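Local coordinates for high choriolytic enzyme 1 (Oryzias latipes, PDB 3VTG), which is a zinc-dependent astacin-family endopeptidase that takes part in breaking down the inner layer of the fish egg envelope at hatching, at the zinc ion site. Coordinates in Å, arbitrary orientation; residue numbers count along the deposited sequence, not the author numbering.

The zinc ion site. Residues 99-100, 103, 107, 109, 152-153, 155. With ZN (zinc ion), chain B.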
loop_
_atom_site.group_PDB
_atom_site.type_symbol
_atom_site.label_atom_id
_atom_site.label_comp_id
_atom_site.label_asym_id
_atom_site.label_seq_id
_atom_site.Cartn_x
_atom_site.Cartn_y
_atom_site.Cartn_z
ATOM N N HIS A 99 -0.379 3.691 -3.219
ATOM C CA HIS A 99 -0.960 2.697 -2.314
ATOM C C HIS A 99 -0.419 1.318 -2.633
ATOM O O HIS A 99 0.052 0.603 -1.739
ATOM C CB HIS A 99 -2.486 2.769 -2.424
ATOM C CG HIS A 99 -3.228 1.689 -1.669
ATOM N ND1 HIS A 99 -3.939 1.945 -0.550
ATOM C CD2 HIS A 99 -3.392 0.330 -1.938
ATOM C CE1 HIS A 99 -4.514 0.806 -0.117
ATOM N NE2 HIS A 99 -4.177 -0.181 -0.966
ATOM N N GLU A 100 -0.447 0.941 -3.911
ATOM C CA GLU A 100 0.055 -0.373 -4.331
ATOM C C GLU A 100 1.556 -0.537 -4.104
ATOM O O GLU A 100 2.011 -1.596 -3.657
ATOM C CB GLU A 100 -0.300 -0.668 -5.794
ATOM C CG GLU A 100 -1.795 -0.738 -6.089
ATOM C CD GLU A 100 -2.561 -1.668 -5.160
ATOM O OE1 GLU A 100 -1.981 -2.652 -4.649
ATOM O OE2 GLU A 100 -3.760 -1.406 -4.940
ATOM N N HIS A 103 2.203 -1.431 -0.571
ATOM C CA HIS A 103 2.051 -2.874 -0.350
ATOM C C HIS A 103 3.334 -3.587 -0.693
ATOM O O HIS A 103 3.811 -4.424 0.079
ATOM C CB HIS A 103 0.924 -3.467 -1.188
ATOM C CG HIS A 103 -0.467 -3.221 -0.648
ATOM N ND1 HIS A 103 -0.797 -3.383 0.651
ATOM C CD2 HIS A 103 -1.642 -2.869 -1.306
ATOM C CE1 HIS A 103 -2.109 -3.124 0.815
ATOM N NE2 HIS A 103 -2.625 -2.810 -0.384
ATOM N N PHE A 107 3.682 -2.905 3.519
ATOM C CA PHE A 107 2.629 -2.297 4.337
ATOM C C PHE A 107 1.232 -2.811 4.020
ATOM O O PHE A 107 0.875 -3.020 2.858
ATOM C CB PHE A 107 2.687 -0.772 4.249
ATOM C CG PHE A 107 3.951 -0.205 4.808
ATOM C CD1 PHE A 107 4.146 -0.133 6.185
ATOM C CD2 PHE A 107 4.970 0.215 3.966
ATOM C CE1 PHE A 107 5.324 0.366 6.709
ATOM C CE2 PHE A 107 6.152 0.719 4.485
ATOM C CZ PHE A 107 6.327 0.795 5.857
ATOM N N HIS A 109 -3.209 -2.801 4.961
ATOM C CA HIS A 109 -4.299 -1.845 5.153
ATOM C C HIS A 109 -4.417 -1.409 6.583
ATOM O O HIS A 109 -4.314 -2.227 7.504
ATOM C CB HIS A 109 -5.617 -2.416 4.651
ATOM C CG HIS A 109 -5.631 -2.685 3.167
ATOM N ND1 HIS A 109 -6.070 -3.842 2.644
ATOM C CD2 HIS A 109 -5.213 -1.902 2.096
ATOM C CE1 HIS A 109 -5.948 -3.801 1.306
ATOM N NE2 HIS A 109 -5.427 -2.610 0.973
ATOM N N ILE A 152 -2.893 6.602 3.478
ATOM C CA ILE A 152 -3.215 6.188 2.112
ATOM C C ILE A 152 -3.571 4.693 2.064
ATOM O O ILE A 152 -4.061 4.197 1.051
ATOM C CB ILE A 152 -2.049 6.529 1.149
ATOM C CG1 ILE A 152 -2.556 6.714 -0.292
ATOM C CG2 ILE A 152 -0.920 5.505 1.259
ATOM C CD1 ILE A 152 -1.503 7.222 -1.258
ATOM N N MET A 153 -3.337 3.994 3.174
ATOM C CA MET A 153 -3.620 2.560 3.277
ATOM C C MET A 153 -4.961 2.237 3.947
ATOM O O MET A 153 -5.319 1.069 4.082
ATOM C CB MET A 153 -2.487 1.837 4.021
ATOM C CG MET A 153 -1.093 2.070 3.449
ATOM S SD MET A 153 -0.954 1.762 1.674
ATOM C CE MET A 153 -1.093 -0.021 1.617
ATOM N N TYR A 155 -8.907 1.899 4.161
ATOM C CA TYR A 155 -10.134 1.763 3.373
ATOM C C TYR A 155 -11.096 2.921 3.650
ATOM O O TYR A 155 -11.154 3.446 4.768
ATOM C CB TYR A 155 -10.856 0.467 3.748
ATOM C CG TYR A 155 -10.444 -0.804 3.023
ATOM C CD1 TYR A 155 -9.280 -0.876 2.250
ATOM C CD2 TYR A 155 -11.224 -1.952 3.146
ATOM C CE1 TYR A 155 -8.921 -2.056 1.609
ATOM C CE2 TYR A 155 -10.875 -3.130 2.514
ATOM C CZ TYR A 155 -9.728 -3.179 1.746
ATOM O OH TYR A 155 -9.392 -4.357 1.123
HETATM ZN ZN ZN B . -4.595 -2.197 -0.843
HETATM O O HOH W 1 -4.476 -2.960 -2.826
HETATM O O HOH W 2 -6.726 -1.758 -1.606
#
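This is the catalytic zinc site of the astacin-type protease domain. His99 and His103 come from the HExxH motif on helix 94-105, one helical turn apart. His109 follows in the loop after the helix, as in the extended zinc motif of astacins and other metzincins. Each histidine binds the metal through NE2. The bond from His109 NE2 to ZN is 2.0 Å, and that from His99 NE2 to ZN is 2.1 Å. Waters 1 and 2 also bind ZN, and the ligands seen give a shape between square pyramidal and trigonal bipyramidal.

The two helical histidines reach the metal by different torsions. His99 has CG anti to the backbone N (chi1 173°), whereas His103 has CG beside it (chi1 -78°). Their ND1 atoms are tied to backbone carbonyls, which, with the NE2-zinc bonds, helps to fix the ring rotations. His99 ND1 donates to Ile152 O at 2.8 Å; the bond is nearly straight, in the ring plane and on a carbonyl lone pair. His103 ND1 donates to Phe107 O, also at 2.8 Å, but this bond is more bent and lies nearly along the C=O axis. Both carbonyls probably polarise the imidazoles and so may strengthen them as zinc donors.

Glu100 is the catalytic glutamate. Its carboxylate OE2 lies 4.3 Å from ZN and 2.7 Å from the oxygen of water 1. It is thus placed to act as general base on this zinc-bound water, the likely nucleophile in peptide hydrolysis.

Met153, the methionine of the Met-turn, puts its methyl CE over the centre of the His99 ring and towards the rim of the His103 ring. It packs against the ligands, probably supporting them, and does not bind zinc. Tyr155 points its ring carbon CE1 at the centre of one face of the His109 ring, 3.4 Å above the plane, with the two rings steeply tilted to each other. Its hydroxyl does not ligate the metal here. The site lies in the cleft between the two halves of the domain, with the Met-turn packed against the faces of the His99 and His103 rings.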